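Local coordinates for Glyco_hydro_cc domain-containing protein (PDB 6UBD) that probably binds beta-1,3-glucan oligosaccharides, as an oligosaccharide-binding member of glycoside hydrolase family 128 (subgroup VII), at residues L197-F202 / E235-Y240; Y100-N105 / W167-I172; S177-V182 / N221-D226; W154-N159 / N191-P196. One frame throughout, in Å; residues are numbered along the deposited sequence.

Interaction 1. Residues L197-F202 / E235-Y240; sequences LWVTEF and EHVLAY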
# COMPACT_ATOMS: atom_id res chain seq x y z
N LEU A 197 -9.09 0.33 -6.92
CA LEU A 197 -7.66 0.29 -6.63
C LEU A 197 -7.32 0.96 -5.31
O LEU A 197 -7.84 2.09 -5.01
CB LEU A 197 -6.91 1.02 -7.76
CG LEU A 197 -7.22 0.61 -9.21
CD1 LEU A 197 -6.47 1.51 -10.18
CD2 LEU A 197 -6.96 -0.92 -9.48
N TRP A 198 -6.37 0.40 -4.57
CA TRP A 198 -5.62 1.10 -3.50
C TRP A 198 -4.17 1.16 -3.89
O TRP A 198 -3.55 0.12 -4.24
CB TRP A 198 -5.71 0.40 -2.15
CG TRP A 198 -7.01 0.47 -1.39
CD1 TRP A 198 -8.26 0.68 -1.89
CD2 TRP A 198 -7.13 0.33 0.04
NE1 TRP A 198 -9.18 0.66 -0.85
CE2 TRP A 198 -8.51 0.46 0.33
CE3 TRP A 198 -6.22 0.16 1.06
CZ2 TRP A 198 -8.99 0.37 1.63
CZ3 TRP A 198 -6.70 0.09 2.36
CH2 TRP A 198 -8.07 0.21 2.63
N VAL A 199 -3.59 2.39 -3.88
CA VAL A 199 -2.14 2.57 -4.12
C VAL A 199 -1.45 2.47 -2.77
O VAL A 199 -1.42 3.44 -2.00
CB VAL A 199 -1.85 3.91 -4.82
CG1 VAL A 199 -0.35 4.06 -5.14
CG2 VAL A 199 -2.63 4.04 -6.10
N THR A 200 -0.99 1.28 -2.41
CA THR A 200 -0.59 0.99 -1.02
C THR A 200 0.87 1.41 -0.72
O THR A 200 1.25 1.46 0.47
CB THR A 200 -0.90 -0.47 -0.68
OG1 THR A 200 -0.11 -1.29 -1.57
CG2 THR A 200 -2.40 -0.80 -0.75
N GLU A 201 1.63 1.67 -1.77
CA GLU A 201 2.92 2.41 -1.66
C GLU A 201 3.08 3.21 -2.95
O GLU A 201 2.80 2.70 -4.02
CB GLU A 201 4.17 1.55 -1.57
CG GLU A 201 4.30 0.71 -0.28
CD GLU A 201 5.57 -0.11 -0.30
OE1 GLU A 201 6.60 0.42 -0.73
OE2 GLU A 201 5.56 -1.26 0.13
N PHE A 202 3.58 4.46 -2.87
CA PHE A 202 4.06 5.24 -4.06
C PHE A 202 5.28 6.08 -3.67
O PHE A 202 5.46 6.48 -2.52
CB PHE A 202 2.93 6.05 -4.72
CG PHE A 202 2.48 7.27 -3.90
CD1 PHE A 202 3.20 8.47 -3.94
CD2 PHE A 202 1.33 7.22 -3.13
CE1 PHE A 202 2.79 9.54 -3.16
CE2 PHE A 202 0.95 8.31 -2.33
CZ PHE A 202 1.67 9.47 -2.36
N GLU A 235 -11.76 8.10 -10.59
CA GLU A 235 -12.91 7.40 -9.97
C GLU A 235 -12.52 6.00 -9.45
O GLU A 235 -13.23 5.53 -8.59
CB GLU A 235 -14.09 7.27 -10.96
CG GLU A 235 -13.80 6.47 -12.21
CD GLU A 235 -14.96 6.40 -13.21
OE1 GLU A 235 -16.04 5.96 -12.80
OE2 GLU A 235 -14.72 6.61 -14.39
N HIS A 236 -11.49 5.39 -10.03
CA HIS A 236 -11.10 4.00 -9.69
C HIS A 236 -10.09 3.94 -8.55
O HIS A 236 -9.96 2.85 -7.96
CB HIS A 236 -10.55 3.24 -10.91
CG HIS A 236 -11.47 3.20 -12.07
ND1 HIS A 236 -12.76 2.69 -11.99
CD2 HIS A 236 -11.27 3.49 -13.37
CE1 HIS A 236 -13.32 2.75 -13.18
NE2 HIS A 236 -12.42 3.20 -14.04
N VAL A 237 -9.43 5.02 -8.16
CA VAL A 237 -8.50 5.04 -7.03
C VAL A 237 -9.28 5.40 -5.78
O VAL A 237 -9.74 6.52 -5.65
CB VAL A 237 -7.33 6.01 -7.27
CG1 VAL A 237 -6.42 6.07 -6.04
CG2 VAL A 237 -6.50 5.56 -8.50
N LEU A 238 -9.41 4.46 -4.84
CA LEU A 238 -10.22 4.70 -3.61
C LEU A 238 -9.33 4.96 -2.37
O LEU A 238 -9.90 5.36 -1.35
CB LEU A 238 -11.23 3.57 -3.39
CG LEU A 238 -12.36 3.52 -4.43
CD1 LEU A 238 -13.40 2.56 -4.00
CD2 LEU A 238 -12.99 4.90 -4.76
N ALA A 239 -8.02 4.76 -2.45
CA ALA A 239 -7.08 5.02 -1.33
C ALA A 239 -5.69 5.10 -1.89
O ALA A 239 -5.37 4.44 -2.91
CB ALA A 239 -7.19 3.91 -0.28
N TYR A 240 -4.82 5.89 -1.24
CA TYR A 240 -3.40 5.99 -1.61
C TYR A 240 -2.54 6.20 -0.36
O TYR A 240 -3.04 6.78 0.63
CB TYR A 240 -3.15 7.06 -2.68
CG TYR A 240 -3.62 8.45 -2.34
CD1 TYR A 240 -2.85 9.30 -1.51
CD2 TYR A 240 -4.84 8.92 -2.82
CE1 TYR A 240 -3.31 10.59 -1.17
CE2 TYR A 240 -5.28 10.22 -2.51
CZ TYR A 240 -4.51 11.05 -1.67
OH TYR A 240 -4.95 12.34 -1.31
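His236 opens the pairing through its backbone, with Leu197 N donating to His236 O at 2.9 Å. Val237 follows, bridged in parallel to Leu197 and turned to the same face of the sheet, where Val237 CG1 lies 4.3 Å from Val199 CG2. Leu238 N then donates to Leu197 O at 2.8 Å, so both polar backbone atoms of Leu197 are taken by the residues flanking Val237. Beyond this point the second strand carries a beta bulge: Val237 to Tyr240 spans three steps against two from Leu197 to Val199, and Ala239 N is buried without a partner. Ala239 CB sits over the five-membered ring of Trp198, a CH-pi contact 3.5 Å from its centroid and 7° off the normal. Ala239 O accepts from Val199 N at 2.9 Å, the donor tilted 31° from the carbonyl plane. Tyr240 places CB 4.0 Å from Val199 CB. A chi1 of 56° sets its CG between backbone N and carbonyl carbon, and the side chain runs alongside that of Phe202, pointing the same way, with Tyr240 CD1 4.0 Å from Phe202 CE2. In the (beta/alpha)8 barrel, strand 170-176 flanks strand 197-206 on its other edge; helix 179-193 covers Leu197 and Val237 through Ile186, and helix 217-233 covers Val199 and Tyr240 through Phe231.

Interaction 2. Residues Y100-N105 / W167-I172; sequences YVMGFN and WDFTSI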
# COMPACT_ATOMS: atom_id res chain seq x y z
N TYR A 100 -10.12 -4.02 7.40
CA TYR A 100 -9.45 -4.12 6.09
C TYR A 100 -8.17 -4.95 6.25
O TYR A 100 -7.41 -4.68 7.20
CB TYR A 100 -9.09 -2.72 5.55
CG TYR A 100 -10.24 -1.73 5.39
CD1 TYR A 100 -10.67 -0.94 6.44
CD2 TYR A 100 -10.93 -1.60 4.20
CE1 TYR A 100 -11.75 -0.07 6.30
CE2 TYR A 100 -11.98 -0.71 4.04
CZ TYR A 100 -12.42 0.05 5.12
OH TYR A 100 -13.49 0.92 5.01
N VAL A 101 -7.93 -5.89 5.31
CA VAL A 101 -6.70 -6.71 5.35
C VAL A 101 -6.15 -6.81 3.94
O VAL A 101 -6.91 -7.17 3.01
CB VAL A 101 -6.89 -8.05 6.02
CG1 VAL A 101 -7.96 -8.81 5.40
CG2 VAL A 101 -5.63 -8.93 6.10
N MET A 102 -4.85 -6.58 3.81
CA MET A 102 -4.15 -6.73 2.54
C MET A 102 -3.32 -8.03 2.50
O MET A 102 -2.67 -8.40 3.52
CB MET A 102 -3.19 -5.54 2.31
CG MET A 102 -3.85 -4.14 2.30
SD MET A 102 -2.75 -2.76 2.25
CE MET A 102 -1.95 -2.82 3.85
N GLY A 103 -3.19 -8.60 1.29
CA GLY A 103 -2.29 -9.73 1.06
C GLY A 103 -0.84 -9.36 0.82
O GLY A 103 -0.38 -8.22 1.20
N PHE A 104 -0.10 -10.27 0.22
CA PHE A 104 1.37 -10.31 0.29
C PHE A 104 2.01 -9.04 -0.33
O PHE A 104 1.53 -8.55 -1.36
CB PHE A 104 1.94 -11.57 -0.34
CG PHE A 104 1.10 -12.79 -0.05
CD1 PHE A 104 0.95 -13.31 1.25
CD2 PHE A 104 0.34 -13.38 -1.06
CE1 PHE A 104 0.09 -14.37 1.53
CE2 PHE A 104 -0.54 -14.41 -0.76
CZ PHE A 104 -0.67 -14.89 0.51
N ASN A 105 3.16 -8.69 0.28
CA ASN A 105 3.94 -7.53 -0.23
C ASN A 105 4.99 -7.97 -1.27
O ASN A 105 6.03 -8.47 -0.85
CB ASN A 105 4.52 -6.78 0.98
CG ASN A 105 5.22 -5.48 0.59
OD1 ASN A 105 4.47 -4.51 0.35
ND2 ASN A 105 6.52 -5.52 0.35
N TRP A 167 -10.52 -11.06 -3.80
CA TRP A 167 -10.31 -9.74 -3.17
C TRP A 167 -11.42 -8.75 -3.58
O TRP A 167 -12.11 -8.88 -4.56
CB TRP A 167 -8.93 -9.18 -3.47
CG TRP A 167 -8.57 -8.93 -4.90
CD1 TRP A 167 -8.73 -7.75 -5.57
CD2 TRP A 167 -7.86 -9.81 -5.77
NE1 TRP A 167 -8.19 -7.86 -6.82
CE2 TRP A 167 -7.64 -9.11 -6.98
CE3 TRP A 167 -7.44 -11.15 -5.65
CZ2 TRP A 167 -6.96 -9.71 -8.04
CZ3 TRP A 167 -6.75 -11.70 -6.70
CH2 TRP A 167 -6.50 -10.97 -7.86
N ASP A 168 -11.58 -7.73 -2.73
CA ASP A 168 -12.52 -6.59 -2.96
C ASP A 168 -11.83 -5.37 -3.61
O ASP A 168 -12.48 -4.69 -4.44
CB ASP A 168 -13.12 -6.21 -1.62
CG ASP A 168 -13.90 -7.30 -0.91
OD1 ASP A 168 -14.89 -7.75 -1.54
OD2 ASP A 168 -13.42 -7.82 0.13
N PHE A 169 -10.54 -5.15 -3.29
CA PHE A 169 -9.79 -4.00 -3.85
C PHE A 169 -8.42 -4.55 -4.27
O PHE A 169 -7.83 -5.40 -3.60
CB PHE A 169 -9.71 -2.79 -2.87
CG PHE A 169 -8.99 -3.03 -1.57
CD1 PHE A 169 -9.66 -3.46 -0.42
CD2 PHE A 169 -7.63 -2.81 -1.45
CE1 PHE A 169 -8.98 -3.57 0.78
CE2 PHE A 169 -6.94 -2.97 -0.27
CZ PHE A 169 -7.63 -3.32 0.86
N THR A 170 -7.93 -4.02 -5.40
CA THR A 170 -6.66 -4.44 -5.99
C THR A 170 -5.56 -3.53 -5.39
O THR A 170 -5.62 -2.24 -5.58
CB THR A 170 -6.67 -4.32 -7.52
OG1 THR A 170 -7.75 -5.15 -8.02
CG2 THR A 170 -5.38 -4.81 -8.12
N SER A 171 -4.58 -4.04 -4.68
CA SER A 171 -3.45 -3.25 -4.10
C SER A 171 -2.38 -3.13 -5.15
O SER A 171 -1.93 -4.14 -5.74
CB SER A 171 -2.86 -4.02 -2.90
OG SER A 171 -3.82 -4.31 -1.92
N ILE A 172 -1.90 -1.88 -5.39
CA ILE A 172 -0.83 -1.57 -6.38
C ILE A 172 0.28 -0.71 -5.76
O ILE A 172 0.02 0.07 -4.83
CB ILE A 172 -1.43 -1.00 -7.70
CG1 ILE A 172 -1.90 0.45 -7.57
CG2 ILE A 172 -2.55 -1.96 -8.18
CD1 ILE A 172 -2.35 1.04 -8.93
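Met102 and Phe169 make the main apolar contact: Met102 CG comes up at the edge of the phenyl ring, near its plane, 4.1 Å from Phe169 CZ. The side chain of Phe169 reaches there because its CG stands between the backbone N and the carbonyl carbon (chi1 63°), which carries the ring toward strand 100-102. A second, looser apolar contact joins two rings, Phe169 CE1 lying at the edge of the Tyr100 ring, 4.4 Å from Tyr100 CD2. Of a different kind is the approach of Ser171: its OG is a polar atom in van der Waals contact with the Met102 methylene, 4.2 Å separating Ser171 OG from Met102 CG.

The backbones remain apart, the CA atoms of Met102 and Ser171 being 7.5 Å from each other, and no hydrogen bond crosses. This spacing fits two non-adjacent strands of a (beta/alpha)8 barrel whose side chains meet in its interior. Strand 140-142 comes between them in the chain and pairs with 100-102, while Asp168 OD2 takes Leu141 N and Ser143 OG takes Ser171 N. The Trp198 ring stacks on Phe169, extending the aromatic cluster to the next strand.

The polar ends bond within a segment or to other parts of the chain. Trp167 NE1 donates to Thr170 OG1 at 3.0 Å, tying the loop to the start of strand 170-176. Tyr100 OH is hydrogen-bonded to Pro27 O.

Interaction 3. Residues S177-V182 / N221-D226; sequences SDMTGV and NQWISD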
# COMPACT_ATOMS: atom_id res chain seq x y z
N SER A 177 8.43 8.07 -12.58
CA SER A 177 9.10 9.39 -12.56
C SER A 177 8.18 10.45 -13.13
O SER A 177 8.61 11.63 -13.09
CB SER A 177 10.43 9.37 -13.23
OG SER A 177 10.27 9.01 -14.58
N ASP A 178 7.01 10.15 -13.68
CA ASP A 178 6.12 11.14 -14.33
C ASP A 178 4.68 10.63 -14.24
O ASP A 178 4.39 9.47 -13.88
CB ASP A 178 6.57 11.46 -15.75
CG ASP A 178 6.54 10.31 -16.75
OD1 ASP A 178 5.92 9.26 -16.48
OD2 ASP A 178 7.13 10.53 -17.81
N MET A 179 3.72 11.49 -14.60
CA MET A 179 2.28 11.13 -14.47
C MET A 179 1.86 10.22 -15.62
O MET A 179 0.89 9.46 -15.43
CB MET A 179 1.41 12.39 -14.49
CG MET A 179 1.48 13.24 -13.24
SD MET A 179 1.29 12.41 -11.63
CE MET A 179 3.01 12.30 -11.09
N THR A 180 2.58 10.18 -16.73
CA THR A 180 2.28 9.19 -17.80
C THR A 180 2.45 7.77 -17.22
O THR A 180 1.56 6.87 -17.44
CB THR A 180 3.16 9.38 -19.05
OG1 THR A 180 2.94 10.68 -19.62
CG2 THR A 180 2.99 8.30 -20.11
N GLY A 181 3.54 7.52 -16.48
CA GLY A 181 3.77 6.20 -15.86
C GLY A 181 2.75 5.84 -14.78
O GLY A 181 2.28 4.70 -14.69
N VAL A 182 2.38 6.84 -13.97
CA VAL A 182 1.34 6.64 -12.92
C VAL A 182 0.04 6.22 -13.60
O VAL A 182 -0.61 5.21 -13.18
CB VAL A 182 1.16 7.95 -12.13
CG1 VAL A 182 -0.02 7.80 -11.17
CG2 VAL A 182 2.41 8.35 -11.35
N ASN A 221 8.67 17.77 -5.48
CA ASN A 221 7.52 18.56 -4.95
C ASN A 221 6.38 18.65 -5.98
O ASN A 221 5.20 18.53 -5.62
CB ASN A 221 7.98 19.97 -4.53
CG ASN A 221 8.90 20.01 -3.31
OD1 ASN A 221 9.06 18.99 -2.61
ND2 ASN A 221 9.50 21.20 -3.07
N GLN A 222 6.70 18.86 -7.26
CA GLN A 222 5.69 18.93 -8.31
C GLN A 222 5.04 17.54 -8.52
O GLN A 222 3.83 17.49 -8.77
CB GLN A 222 6.34 19.43 -9.61
CG GLN A 222 5.30 19.75 -10.66
CD GLN A 222 4.43 20.95 -10.32
OE1 GLN A 222 4.92 22.07 -10.05
NE2 GLN A 222 3.12 20.74 -10.25
N TRP A 223 5.88 16.51 -8.54
CA TRP A 223 5.35 15.10 -8.70
C TRP A 223 4.33 14.73 -7.60
O TRP A 223 3.24 14.17 -7.90
CB TRP A 223 6.58 14.19 -8.74
CG TRP A 223 6.27 12.75 -9.11
CD1 TRP A 223 6.48 12.18 -10.34
CD2 TRP A 223 5.84 11.69 -8.22
NE1 TRP A 223 6.17 10.82 -10.29
CE2 TRP A 223 5.82 10.51 -9.01
CE3 TRP A 223 5.57 11.61 -6.86
CZ2 TRP A 223 5.48 9.26 -8.46
CZ3 TRP A 223 5.18 10.38 -6.33
CH2 TRP A 223 5.14 9.22 -7.12
N ILE A 224 4.65 15.08 -6.36
CA ILE A 224 3.73 14.85 -5.22
C ILE A 224 2.41 15.62 -5.44
O ILE A 224 1.30 15.07 -5.22
CB ILE A 224 4.40 15.13 -3.87
CG1 ILE A 224 5.57 14.16 -3.62
CG2 ILE A 224 3.34 15.12 -2.79
CD1 ILE A 224 6.50 14.57 -2.49
N SER A 225 2.56 16.92 -5.77
CA SER A 225 1.34 17.73 -5.96
C SER A 225 0.46 17.12 -7.06
O SER A 225 -0.77 17.01 -6.96
CB SER A 225 1.73 19.16 -6.27
OG SER A 225 0.60 20.01 -6.49
N ASP A 226 1.10 16.83 -8.18
CA ASP A 226 0.40 16.28 -9.37
C ASP A 226 -0.25 14.91 -9.07
O ASP A 226 -1.40 14.69 -9.49
CB ASP A 226 1.36 16.17 -10.56
CG ASP A 226 1.79 17.46 -11.22
OD1 ASP A 226 1.18 18.51 -10.92
OD2 ASP A 226 2.78 17.39 -12.00
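Met179 meets Trp223 in a Met-aromatic contact between the start of helix 179-193 and helix 217-233, two successive outer helices of the (beta/alpha)8 barrel. Beyond Met179 CB the chain runs along Asp226, and Met179 CG passes 4.0 Å from Asp226 CB. The sulfur stays against the same residue, Met179 SD being 3.9 Å from Asp226 CB. A chi3 of 101°, well away from a staggered value, then turns the methyl to the indole. Met179 CE lies over one face, 3.6 Å from Trp223 CD1 and 14° off the normal of the five-membered ring. The sulfur stands farther above that face, 5.4 Å from Met179 SD to the same ring centroid, so the methyl is what touches. Trp223 reaches across because its CG is anti to the backbone N (chi1 -171°), which sends the ring edge to the turn before the first helix: Trp223 NE1 comes 3.5 Å from Ser177 C, with Asp178 N in the ring plane. Val182 CG2 approaches Trp223 CZ2 at 4.3 Å. Replacing Trp223 by an alanine would probably take the flat seat from Met179 CE and open a gap beside Val182 and the Ser177-Asp178 peptide. Asp178 is the N-cap of helix 179-193, Asp178 OD1 accepting from Gly181 N at 2.9 Å.

Interaction 4. Residues W154-N159 / N191-P196; sequences WLKQFN and NTYQKP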
# COMPACT_ATOMS: atom_id res chain seq x y z
N TRP A 154 2.48 -12.36 -12.05
CA TRP A 154 2.15 -13.20 -10.87
C TRP A 154 0.65 -13.07 -10.52
O TRP A 154 0.03 -14.11 -10.22
CB TRP A 154 3.13 -12.76 -9.71
CG TRP A 154 3.11 -13.60 -8.47
CD1 TRP A 154 4.14 -14.42 -8.08
CD2 TRP A 154 2.13 -13.67 -7.41
NE1 TRP A 154 3.86 -15.01 -6.87
CE2 TRP A 154 2.65 -14.57 -6.45
CE3 TRP A 154 0.88 -13.07 -7.13
CZ2 TRP A 154 1.94 -14.94 -5.30
CZ3 TRP A 154 0.17 -13.42 -5.99
CH2 TRP A 154 0.72 -14.34 -5.08
N LEU A 155 0.13 -11.82 -10.41
CA LEU A 155 -1.25 -11.63 -9.97
C LEU A 155 -2.18 -12.20 -11.06
O LEU A 155 -3.25 -12.70 -10.72
CB LEU A 155 -1.51 -10.15 -9.70
CG LEU A 155 -2.82 -9.87 -8.96
CD1 LEU A 155 -2.83 -10.50 -7.56
CD2 LEU A 155 -3.08 -8.39 -8.85
N LYS A 156 -1.80 -12.14 -12.30
CA LYS A 156 -2.67 -12.67 -13.38
C LYS A 156 -2.87 -14.18 -13.22
O LYS A 156 -4.02 -14.68 -13.36
CB LYS A 156 -2.07 -12.29 -14.75
CG LYS A 156 -2.97 -12.69 -15.89
CD LYS A 156 -2.58 -12.09 -17.18
CE LYS A 156 -2.85 -10.61 -17.13
NZ LYS A 156 -2.43 -9.93 -18.38
N GLN A 157 -1.78 -14.86 -12.85
CA GLN A 157 -1.82 -16.32 -12.62
C GLN A 157 -2.58 -16.60 -11.30
O GLN A 157 -3.45 -17.52 -11.27
CB GLN A 157 -0.39 -16.83 -12.65
CG GLN A 157 -0.32 -18.36 -12.53
CD GLN A 157 -0.86 -19.06 -13.76
OE1 GLN A 157 -0.74 -18.56 -14.89
NE2 GLN A 157 -1.42 -20.24 -13.59
N PHE A 158 -2.32 -15.84 -10.23
CA PHE A 158 -2.98 -16.04 -8.92
C PHE A 158 -4.48 -15.90 -9.11
O PHE A 158 -5.27 -16.67 -8.53
CB PHE A 158 -2.40 -14.97 -7.96
CG PHE A 158 -2.97 -14.98 -6.56
CD1 PHE A 158 -2.57 -15.92 -5.62
CD2 PHE A 158 -3.88 -14.03 -6.15
CE1 PHE A 158 -3.06 -15.90 -4.33
CE2 PHE A 158 -4.36 -13.98 -4.85
CZ PHE A 158 -3.97 -14.95 -3.93
N ASN A 159 -4.93 -14.90 -9.87
CA ASN A 159 -6.36 -14.59 -10.09
C ASN A 159 -7.09 -15.73 -10.82
O ASN A 159 -8.33 -15.77 -10.71
CB ASN A 159 -6.48 -13.31 -10.91
CG ASN A 159 -7.91 -12.84 -11.09
OD1 ASN A 159 -8.59 -12.62 -10.08
ND2 ASN A 159 -8.31 -12.55 -12.33
N ASN A 191 -8.24 -2.07 -16.07
CA ASN A 191 -8.65 -2.83 -17.27
C ASN A 191 -8.56 -4.35 -17.05
O ASN A 191 -9.47 -5.11 -17.50
CB ASN A 191 -7.85 -2.44 -18.51
CG ASN A 191 -8.15 -1.07 -19.07
OD1 ASN A 191 -7.29 -0.51 -19.74
ND2 ASN A 191 -9.36 -0.59 -18.86
N THR A 192 -7.49 -4.78 -16.35
CA THR A 192 -7.22 -6.23 -16.16
C THR A 192 -8.12 -6.86 -15.06
O THR A 192 -8.65 -7.96 -15.26
CB THR A 192 -5.73 -6.45 -15.87
OG1 THR A 192 -4.94 -5.90 -16.95
CG2 THR A 192 -5.45 -7.94 -15.76
N TYR A 193 -8.33 -6.15 -13.92
CA TYR A 193 -9.02 -6.76 -12.74
C TYR A 193 -10.39 -6.16 -12.48
O TYR A 193 -11.17 -6.78 -11.74
CB TYR A 193 -8.08 -6.82 -11.54
CG TYR A 193 -6.80 -7.59 -11.83
CD1 TYR A 193 -6.79 -8.99 -11.82
CD2 TYR A 193 -5.60 -6.93 -12.10
CE1 TYR A 193 -5.65 -9.69 -12.16
CE2 TYR A 193 -4.45 -7.64 -12.43
CZ TYR A 193 -4.48 -9.03 -12.46
OH TYR A 193 -3.39 -9.76 -12.79
N GLN A 194 -10.66 -4.94 -12.95
CA GLN A 194 -12.08 -4.46 -12.95
C GLN A 194 -12.62 -4.26 -11.51
O GLN A 194 -13.84 -4.34 -11.32
CB GLN A 194 -12.95 -5.38 -13.82
CG GLN A 194 -12.49 -5.32 -15.29
CD GLN A 194 -13.18 -4.25 -16.12
OE1 GLN A 194 -14.42 -4.16 -16.19
NE2 GLN A 194 -12.39 -3.38 -16.73
N LYS A 195 -11.72 -3.99 -10.55
CA LYS A 195 -12.05 -3.71 -9.16
C LYS A 195 -11.43 -2.37 -8.75
O LYS A 195 -10.39 -1.96 -9.28
CB LYS A 195 -11.59 -4.85 -8.25
CG LYS A 195 -12.33 -6.17 -8.51
CD LYS A 195 -11.83 -7.39 -7.74
CE LYS A 195 -12.65 -8.64 -7.95
NZ LYS A 195 -12.08 -9.86 -7.27
N PRO A 196 -12.00 -1.73 -7.70
CA PRO A 196 -11.36 -0.50 -7.21
C PRO A 196 -9.90 -0.71 -6.78
O PRO A 196 -9.52 -1.84 -6.31
CB PRO A 196 -12.24 -0.11 -6.01
CG PRO A 196 -13.57 -0.77 -6.30
CD PRO A 196 -13.24 -2.05 -6.97
O HOH W 1 -3.94 -7.75 -18.91
O HOH W 2 -10.08 -10.26 -9.26
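The Tyr193 ring is covered on both faces, by Thr192 CG2 at 3.5 Å above its plane on one and Leu155 CD2 at 3.8 Å on the other, each offset toward the rim. At the edge Asn159 ND2 lies 3.9 Å from Tyr193 CD1, the amide plane standing 82° from the ring, nearly perpendicular. Leu155 gets over the ring because its CG is anti to the backbone N (chi1 -168°), which directs the branch toward the neighbouring helix. The phenol oxygen ends against the helix backbone, with Lys156 N only 2.9 Å from Tyr193 OH, but the angle is too poor for a hydrogen bond; Glu152 takes both groups instead, OE2 with Tyr193 OH and OE1 with Lys156 N. With a phenylalanine in place of Tyr193, Glu152 OE2 would probably be left without its phenol mate. Two waters, well apart from each other, bridge the segments. One accepts from Lys156 NZ at 2.7 Å and donates to Thr192 OG1. The other accepts from Lys195 NZ at 2.8 Å and donates to Asn159 OD1, while Lys195 NZ also donates to Trp167 O. Gln194, with a positive phi of 66°, ends helix 179-193 and lets the chain turn into strand 197-206: the arrangement is the alpha-to-beta turn of a (beta/alpha)8 barrel, its last helical turn packed on the preceding outer helix.

Overall arrangement
Interactions 1 and 2 lie in the core, interaction 2 with all its touching residues buried, each about 8 Å from the centre of the chain; interactions 3 and 4 are partly buried, at about 17 and 16 Å. Backbone hydrogen bonds join the segments only in interaction 1; interaction 2 links separated strands by side chains. The two meet through neighbouring strands 197-206 and 170-176, with probable hydrogen bonds from Ile172 N to Trp198 O and Thr200 N to Ile172 O. Interactions 3 and 4 share helix 179-193, using its opposite ends, centres about 24 Å apart: a methyl over an indole at the start, a sandwiched phenol and bridging waters at the finish. Phe202 against Trp223 ties interaction 3 to the sheet, and Pro196 O with Thr170 N ties interaction 4 to 2.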